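Local coordinates for protein protocadherin gamma-B3 (Homo sapiens, PDB 5K8R) that probably acts as a calcium-dependent cell-adhesion protein and may help establish and maintain specific neuronal connections in the brain, at residues V234-M239 against I247-I252; L261-S266 against E270-G275. All blocks are in the same frame, centred on the assembly; numbering follows the deposited sequence.

Interaction 1 (V234-M239 against I247-I252); sequences VMAIDM and IIYAFI. With CA (calcium ion), chain H.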
ATOM      1  N   VAL A 234      18.845 -10.183 -16.337  1.00 37.62           N
ATOM      2  CA  VAL A 234      18.584 -10.624 -14.975  1.00 38.79           C
ATOM      3  C   VAL A 234      17.083 -10.807 -14.773  1.00 44.31           C
ATOM      4  O   VAL A 234      16.254 -10.357 -15.569  1.00 56.00           O
ATOM      5  CB  VAL A 234      19.170  -9.638 -13.951  1.00 39.48           C
ATOM      6  CG1 VAL A 234      20.647  -9.393 -14.238  1.00 32.63           C
ATOM      7  CG2 VAL A 234      18.393  -8.335 -13.953  1.00 41.59           C
ATOM      8  N   MET A 235      16.732 -11.489 -13.687  1.00 53.10           N
ATOM      9  CA  MET A 235      15.340 -11.815 -13.413  1.00 51.21           C
ATOM     10  C   MET A 235      15.138 -11.931 -11.911  1.00 45.71           C
ATOM     11  O   MET A 235      15.899 -12.625 -11.230  1.00 45.28           O
ATOM     12  CB  MET A 235      14.933 -13.123 -14.104  1.00 51.72           C
ATOM     13  CG  MET A 235      13.486 -13.540 -13.852  1.00 68.30           C
ATOM     14  SD  MET A 235      12.293 -12.458 -14.661  1.00 79.14           S
ATOM     15  CE  MET A 235      10.765 -13.289 -14.239  1.00 80.58           C
ATOM     16  N   ALA A 236      14.108 -11.253 -11.408  1.00 41.68           N
ATOM     17  CA  ALA A 236      13.713 -11.319 -10.009  1.00 39.64           C
ATOM     18  C   ALA A 236      12.234 -11.662  -9.932  1.00 46.03           C
ATOM     19  O   ALA A 236      11.432 -11.168 -10.731  1.00 60.42           O
ATOM     20  CB  ALA A 236      13.987  -9.997  -9.278  1.00 31.99           C
ATOM     21  N   ILE A 237      11.877 -12.511  -8.971  1.00 42.86           N
ATOM     22  CA  ILE A 237      10.512 -12.998  -8.806  1.00 46.83           C
ATOM     23  C   ILE A 237       9.974 -12.487  -7.477  1.00 43.84           C
ATOM     24  O   ILE A 237      10.662 -12.563  -6.452  1.00 44.31           O
ATOM     25  CB  ILE A 237      10.449 -14.536  -8.869  1.00 47.30           C
ATOM     26  CG1 ILE A 237      11.036 -15.038 -10.189  1.00 40.63           C
ATOM     27  CG2 ILE A 237       9.018 -15.023  -8.695  1.00 62.06           C
ATOM     28  CD1 ILE A 237      11.042 -16.544 -10.321  1.00 49.24           C
ATOM     29  N   ASP A 238       8.748 -11.966  -7.497  1.00 44.68           N
ATOM     30  CA  ASP A 238       8.078 -11.471  -6.299  1.00 37.94           C
ATOM     31  C   ASP A 238       6.713 -12.135  -6.212  1.00 47.79           C
ATOM     32  O   ASP A 238       5.880 -11.962  -7.109  1.00 53.65           O
ATOM     33  CB  ASP A 238       7.943  -9.946  -6.331  1.00 40.50           C
ATOM     34  CG  ASP A 238       7.730  -9.347  -4.955  1.00 45.38           C
ATOM     35  OD1 ASP A 238       6.949  -9.917  -4.164  1.00 44.42           O
ATOM     36  OD2 ASP A 238       8.350  -8.302  -4.663  1.00 53.83           O
ATOM     37  N   MET A 239       6.506 -12.893  -5.160  1.00 44.56           N
ATOM     38  CA  MET A 239       5.280 -13.601  -4.964  1.00 45.17           C
ATOM     39  C   MET A 239       4.063 -12.764  -4.618  1.00 48.28           C
ATOM     40  O   MET A 239       2.987 -13.262  -4.659  1.00 53.34           O
ATOM     41  CB  MET A 239       5.488 -14.659  -3.905  1.00 45.58           C
ATOM     42  CG  MET A 239       6.405 -15.776  -4.321  1.00 41.25           C
ATOM     43  SD  MET A 239       5.981 -16.349  -5.943  1.00 65.91           S
ATOM     44  CE  MET A 239       6.886 -17.869  -6.026  1.00 77.59           C
ATOM     45  N   ILE A 247       8.840  -4.823  -9.933  1.00 54.33           N
ATOM     46  CA  ILE A 247      10.263  -4.841  -9.613  1.00 49.28           C
ATOM     47  C   ILE A 247      10.998  -3.895 -10.552  1.00 45.56           C
ATOM     48  O   ILE A 247      10.794  -3.936 -11.772  1.00 44.34           O
ATOM     49  CB  ILE A 247      10.837  -6.265  -9.709  1.00 49.11           C
ATOM     50  CG1 ILE A 247      10.184  -7.169  -8.663  1.00 43.82           C
ATOM     51  CG2 ILE A 247      12.349  -6.247  -9.544  1.00 49.49           C
ATOM     52  CD1 ILE A 247      10.620  -8.613  -8.749  1.00 53.73           C
ATOM     53  N   ILE A 248      11.899  -3.101  -9.975  1.00 49.81           N
ATOM     54  CA  ILE A 248      12.741  -2.168 -10.717  1.00 53.54           C
ATOM     55  C   ILE A 248      14.213  -2.534 -10.482  1.00 44.44           C
ATOM     56  O   ILE A 248      14.677  -2.566  -9.343  1.00 43.00           O
ATOM     57  CB  ILE A 248      12.500  -0.713 -10.280  1.00 52.13           C
ATOM     58  CG1 ILE A 248      12.836  -0.539  -8.797  1.00 55.96           C
ATOM     59  CG2 ILE A 248      11.062  -0.305 -10.556  1.00 59.78           C
ATOM     60  CD1 ILE A 248      12.835   0.903  -8.336  1.00 45.62           C
ATOM     61  N   TYR A 249      14.936  -2.815 -11.564  1.00 39.07           N
ATOM     62  CA  TYR A 249      16.337  -3.198 -11.501  1.00 43.83           C
ATOM     63  C   TYR A 249      17.219  -1.981 -11.746  1.00 49.56           C
ATOM     64  O   TYR A 249      16.858  -1.074 -12.500  1.00 57.89           O
ATOM     65  CB  TYR A 249      16.660  -4.280 -12.535  1.00 37.24           C
ATOM     66  CG  TYR A 249      15.757  -5.491 -12.483  1.00 42.82           C
ATOM     67  CD1 TYR A 249      16.077  -6.585 -11.691  1.00 40.70           C
ATOM     68  CD2 TYR A 249      14.590  -5.546 -13.234  1.00 44.03           C
ATOM     69  CE1 TYR A 249      15.258  -7.698 -11.644  1.00 32.57           C
ATOM     70  CE2 TYR A 249      13.765  -6.654 -13.195  1.00 35.96           C
ATOM     71  CZ  TYR A 249      14.103  -7.726 -12.398  1.00 42.20           C
ATOM     72  OH  TYR A 249      13.283  -8.831 -12.354  1.00 58.77           O
ATOM     73  N   ALA A 250      18.388  -1.973 -11.110  1.00 36.05           N
ATOM     74  CA  ALA A 250      19.314  -0.862 -11.282  1.00 42.85           C
ATOM     75  C   ALA A 250      20.720  -1.311 -10.915  1.00 47.71           C
ATOM     76  O   ALA A 250      20.902  -2.238 -10.125  1.00 47.86           O
ATOM     77  CB  ALA A 250      18.905   0.346 -10.432  1.00 36.25           C
ATOM     78  N   PHE A 251      21.707  -0.644 -11.504  1.00 37.31           N
ATOM     79  CA  PHE A 251      23.095  -0.859 -11.128  1.00 45.84           C
ATOM     80  C   PHE A 251      23.396  -0.170  -9.802  1.00 40.48           C
ATOM     81  O   PHE A 251      22.762   0.825  -9.438  1.00 37.71           O
ATOM     82  CB  PHE A 251      24.037  -0.330 -12.210  1.00 52.29           C
ATOM     83  CG  PHE A 251      24.071  -1.171 -13.456  1.00 41.47           C
ATOM     84  CD1 PHE A 251      23.861  -2.538 -13.394  1.00 42.98           C
ATOM     85  CD2 PHE A 251      24.318  -0.591 -14.689  1.00 34.77           C
ATOM     86  CE1 PHE A 251      23.899  -3.311 -14.539  1.00 40.77           C
ATOM     87  CE2 PHE A 251      24.354  -1.358 -15.837  1.00 35.39           C
ATOM     88  CZ  PHE A 251      24.146  -2.721 -15.761  1.00 34.80           C
ATOM     89  N   ILE A 252      24.370  -0.713  -9.072  1.00 48.15           N
ATOM     90  CA  ILE A 252      24.832  -0.115  -7.827  1.00 45.92           C
ATOM     91  C   ILE A 252      26.354  -0.086  -7.826  1.00 44.59           C
ATOM     92  O   ILE A 252      27.012  -0.939  -8.430  1.00 41.48           O
ATOM     93  CB  ILE A 252      24.308  -0.866  -6.581  1.00 41.14           C
ATOM     94  CG1 ILE A 252      24.779  -2.320  -6.591  1.00 36.83           C
ATOM     95  CG2 ILE A 252      22.789  -0.785  -6.503  1.00 51.16           C
ATOM     96  CD1 ILE A 252      24.395  -3.092  -5.353  1.00 37.91           C
TER
HETATM   97 CA    CA H 507       7.061  -7.946  -2.657  1.00 42.80          CA
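Val234 faces Tyr249 and Ala236 faces Ile247 with their CA atoms 8.5 and 7.4 Å apart, so residues 234-239 and 247-252 run in opposite senses too far apart for a strand ladder. They lie on strands from the two sheets of the third cadherin repeat, a Greek-key beta sandwich, and side chains fill the space between. Tyr249 spans it: with CG anti to its carbonyl carbon (chi1 -53°), the ring reaches across until OH accepts a hydrogen bond from Ala236 N at 2.7 Å. The bond is bent, 139° at the hydrogen, and its donor lies at the ring edge, in plane. Val234 CG2 makes an off-centre CH-pi contact, 4.2 Å from the Tyr249 ring centroid, while Ala236 CB packs on Tyr249 CE1. A phenylalanine in place of Tyr249 would probably leave the Ala236 amide without this acceptor. Ile247 CG2 lies over one face of the ring, toward its rim, and Ile247 CD1 touches Ala236 CB and Asp238 CB. Beyond this apolar patch the carboxylate of Asp238 turns to a calcium ion, a site completed by Asn206, Asn208, Asp240, Asn244 and Asp293; OD1 and OD2 of Asp238 both bind the metal, at 2.5 and 2.4 Å.

Interaction 2 (L261-S266 against E270-G275); sequences LFKLDS and ELTTIG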
ATOM      1  N   LEU A 261      29.171   2.550 -20.635  1.00 52.70           N
ATOM      2  CA  LEU A 261      29.369   1.321 -21.396  1.00 41.67           C
ATOM      3  C   LEU A 261      28.176   0.381 -21.362  1.00 49.10           C
ATOM      4  O   LEU A 261      27.846  -0.220 -22.388  1.00 52.67           O
ATOM      5  CB  LEU A 261      30.613   0.578 -20.885  1.00 48.98           C
ATOM      6  CG  LEU A 261      31.879   0.708 -21.733  1.00 62.25           C
ATOM      7  CD1 LEU A 261      31.679   0.049 -23.087  1.00 73.56           C
ATOM      8  CD2 LEU A 261      32.282   2.165 -21.898  1.00 67.24           C
ATOM      9  N   PHE A 262      27.516   0.233 -20.218  1.00 52.50           N
ATOM     10  CA  PHE A 262      26.417  -0.709 -20.078  1.00 53.06           C
ATOM     11  C   PHE A 262      25.160   0.001 -19.591  1.00 49.71           C
ATOM     12  O   PHE A 262      25.217   1.074 -18.983  1.00 46.14           O
ATOM     13  CB  PHE A 262      26.780  -1.850 -19.119  1.00 42.89           C
ATOM     14  CG  PHE A 262      27.928  -2.694 -19.593  1.00 44.84           C
ATOM     15  CD1 PHE A 262      27.742  -3.649 -20.578  1.00 36.20           C
ATOM     16  CD2 PHE A 262      29.193  -2.534 -19.053  1.00 51.98           C
ATOM     17  CE1 PHE A 262      28.797  -4.427 -21.018  1.00 49.41           C
ATOM     18  CE2 PHE A 262      30.251  -3.310 -19.488  1.00 51.28           C
ATOM     19  CZ  PHE A 262      30.053  -4.257 -20.471  1.00 44.88           C
ATOM     20  N   LYS A 263      24.017  -0.622 -19.872  1.00 42.04           N
ATOM     21  CA  LYS A 263      22.712  -0.094 -19.503  1.00 39.92           C
ATOM     22  C   LYS A 263      21.830  -1.238 -19.034  1.00 41.63           C
ATOM     23  O   LYS A 263      21.767  -2.283 -19.689  1.00 45.40           O
ATOM     24  CB  LYS A 263      22.054   0.633 -20.683  1.00 55.69           C
ATOM     25  CG  LYS A 263      20.596   1.004 -20.456  1.00 67.58           C
ATOM     26  CD  LYS A 263      19.980   1.619 -21.703  1.00 70.90           C
ATOM     27  CE  LYS A 263      18.496   1.887 -21.512  1.00 72.30           C
ATOM     28  NZ  LYS A 263      18.239   2.818 -20.379  1.00 79.06           N
ATOM     29  N   LEU A 264      21.153  -1.040 -17.904  1.00 44.51           N
ATOM     30  CA  LEU A 264      20.246  -2.032 -17.336  1.00 43.29           C
ATOM     31  C   LEU A 264      18.834  -1.466 -17.350  1.00 44.86           C
ATOM     32  O   LEU A 264      18.565  -0.448 -16.704  1.00 44.62           O
ATOM     33  CB  LEU A 264      20.662  -2.408 -15.913  1.00 34.64           C
ATOM     34  CG  LEU A 264      19.810  -3.474 -15.219  1.00 40.66           C
ATOM     35  CD1 LEU A 264      19.900  -4.798 -15.960  1.00 33.79           C
ATOM     36  CD2 LEU A 264      20.230  -3.638 -13.765  1.00 35.58           C
ATOM     37  N   ASP A 265      17.941  -2.125 -18.083  1.00 45.36           N
ATOM     38  CA  ASP A 265      16.557  -1.678 -18.166  1.00 38.83           C
ATOM     39  C   ASP A 265      15.881  -1.824 -16.808  1.00 48.12           C
ATOM     40  O   ASP A 265      15.980  -2.872 -16.161  1.00 42.12           O
ATOM     41  CB  ASP A 265      15.808  -2.480 -19.230  1.00 47.93           C
ATOM     42  CG  ASP A 265      14.488  -1.840 -19.630  1.00 58.09           C
ATOM     43  OD1 ASP A 265      13.692  -1.480 -18.738  1.00 66.08           O
ATOM     44  OD2 ASP A 265      14.249  -1.694 -20.847  1.00 57.32           O
ATOM     45  N   SER A 266      15.190  -0.767 -16.377  1.00 53.74           N
ATOM     46  CA  SER A 266      14.547  -0.790 -15.067  1.00 43.28           C
ATOM     47  C   SER A 266      13.410  -1.803 -15.023  1.00 46.04           C
ATOM     48  O   SER A 266      13.184  -2.445 -13.991  1.00 53.65           O
ATOM     49  CB  SER A 266      14.036   0.606 -14.711  1.00 43.26           C
ATOM     50  OG  SER A 266      15.097   1.545 -14.684  1.00 64.77           O
ATOM     51  N   GLU A 270      16.822  -6.299 -18.728  1.00 54.11           N
ATOM     52  CA  GLU A 270      17.729  -6.741 -19.774  1.00 41.53           C
ATOM     53  C   GLU A 270      18.957  -5.842 -19.810  1.00 37.55           C
ATOM     54  O   GLU A 270      18.837  -4.618 -19.926  1.00 40.73           O
ATOM     55  CB  GLU A 270      17.024  -6.729 -21.129  1.00 55.58           C
ATOM     56  CG  GLU A 270      17.934  -7.082 -22.290  1.00 70.40           C
ATOM     57  CD  GLU A 270      17.237  -6.993 -23.630  1.00 83.40           C
ATOM     58  OE1 GLU A 270      15.990  -6.929 -23.654  1.00 90.13           O
ATOM     59  OE2 GLU A 270      17.938  -6.981 -24.663  1.00 84.06           O
ATOM     60  N   LEU A 271      20.135  -6.449 -19.711  1.00 44.65           N
ATOM     61  CA  LEU A 271      21.389  -5.713 -19.765  1.00 40.21           C
ATOM     62  C   LEU A 271      21.853  -5.607 -21.213  1.00 40.59           C
ATOM     63  O   LEU A 271      21.871  -6.605 -21.940  1.00 41.28           O
ATOM     64  CB  LEU A 271      22.453  -6.400 -18.907  1.00 39.09           C
ATOM     65  CG  LEU A 271      23.475  -5.530 -18.170  1.00 42.72           C
ATOM     66  CD1 LEU A 271      24.266  -6.378 -17.189  1.00 37.65           C
ATOM     67  CD2 LEU A 271      24.413  -4.833 -19.140  1.00 48.43           C
ATOM     68  N   THR A 272      22.216  -4.397 -21.628  1.00 41.91           N
ATOM     69  CA  THR A 272      22.711  -4.137 -22.971  1.00 44.55           C
ATOM     70  C   THR A 272      23.957  -3.268 -22.885  1.00 50.47           C
ATOM     71  O   THR A 272      24.308  -2.745 -21.825  1.00 59.87           O
ATOM     72  CB  THR A 272      21.651  -3.453 -23.847  1.00 44.46           C
ATOM     73  OG1 THR A 272      21.215  -2.242 -23.215  1.00 49.21           O
ATOM     74  CG2 THR A 272      20.452  -4.369 -24.068  1.00 47.28           C
ATOM     75  N   THR A 273      24.631  -3.121 -24.019  1.00 52.28           N
ATOM     76  CA  THR A 273      25.789  -2.248 -24.122  1.00 53.45           C
ATOM     77  C   THR A 273      25.394  -0.941 -24.797  1.00 50.28           C
ATOM     78  O   THR A 273      24.516  -0.907 -25.661  1.00 59.09           O
ATOM     79  CB  THR A 273      26.919  -2.916 -24.911  1.00 50.33           C
ATOM     80  OG1 THR A 273      26.511  -3.106 -26.271  1.00 49.28           O
ATOM     81  CG2 THR A 273      27.273  -4.264 -24.300  1.00 53.55           C
ATOM     82  N   ILE A 274      26.047   0.141 -24.382  1.00 53.57           N
ATOM     83  CA  ILE A 274      25.869   1.442 -25.015  1.00 57.10           C
ATOM     84  C   ILE A 274      27.170   2.013 -25.556  1.00 61.08           C
ATOM     85  O   ILE A 274      27.129   3.012 -26.290  1.00 65.07           O
ATOM     86  CB  ILE A 274      25.208   2.455 -24.055  1.00 63.87           C
ATOM     87  CG1 ILE A 274      26.080   2.673 -22.818  1.00 61.66           C
ATOM     88  CG2 ILE A 274      23.818   1.984 -23.659  1.00 62.18           C
ATOM     89  CD1 ILE A 274      25.468   3.608 -21.798  1.00 53.69           C
ATOM     90  N   GLY A 275      28.314   1.420 -25.224  1.00 62.77           N
ATOM     91  CA  GLY A 275      29.591   1.861 -25.745  1.00 38.22           C
ATOM     92  C   GLY A 275      30.348   0.743 -26.431  1.00 41.18           C
ATOM     93  O   GLY A 275      29.751  -0.259 -26.838  1.00 51.11           O
TER
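Phe262 pairs with Thr273, Lys263 with Thr272 and Leu264 with Leu271 in an antiparallel beta hairpin whose strand axes (262-264 and 270-273) come within 4.6 Å, their directions 159° apart. This is the D-E hairpin of the cadherin Greek-key sandwich, with strand 262-264 at the edge of its sheet. Lys263 and Thr272 form the hydrogen-bonded pair: each amide N reaches the other residue's O at 2.9 Å, the Thr272 N-H coming nearly along the C=O axis of Lys263. Asp265 N to Glu270 O extends the ladder toward the turn. At the other end Leu261 O accepts Ile274 N, at 2.7 Å from above the carbonyl plane, and more weakly Gly275 N.

The face bearing Phe262, Leu264, Leu271 and Thr273 looks into the sandwich, where Phe251 of the opposing sheet meets the two leucines and Phe262. The Phe262 side chain crosses those of Leu271 and Thr273 obliquely: Leu271 CD2 lies 3.8 Å from Phe262 CB, and Thr273 CG2 is 3.6 Å from Phe262 CE1. Tyr285 adds an edge-to-face ring contact to Phe262. Leu264 leans back over the hairpin, its CD1 4.2 Å from Leu271 CB.

On the other face Lys263 starts beside Thr272, but its chain, straight until a bend at the last torsion, leads the ammonium end away. Near the turn, Asp265 OD1 is hydrogen-bonded to Lys267 N, and Glu270 OE2 to Ser230 OG. Ile274 holds CG1 between its backbone N and carbonyl carbon (chi1 61°), which lays CG1 against the Leu261 carbonyl and brings CG2 to 3.7 Å from Lys263 CB.

Overall arrangement
Both interactions lie within the third cadherin repeat and follow one another along the chain, interaction 1 closing before interaction 2 opens, with centres about 14 Å apart. Strands 230-237 and 270-273 are neighbours in one sheet, whereas strand 248-252 edges the opposing one; interaction 1 therefore bridges the sandwich while interaction 2 builds a hairpin within a single sheet. They meet directly. Tyr249 N lies 3.0 Å from Ser266 O, a probable hydrogen bond, and Phe251 CZ packs on Leu264 CB at 3.5 Å. These contacts are consistent with an interior that continues from the hairpin toward the end of the repeat that adjoins the second, where Asp238 helps form a calcium site.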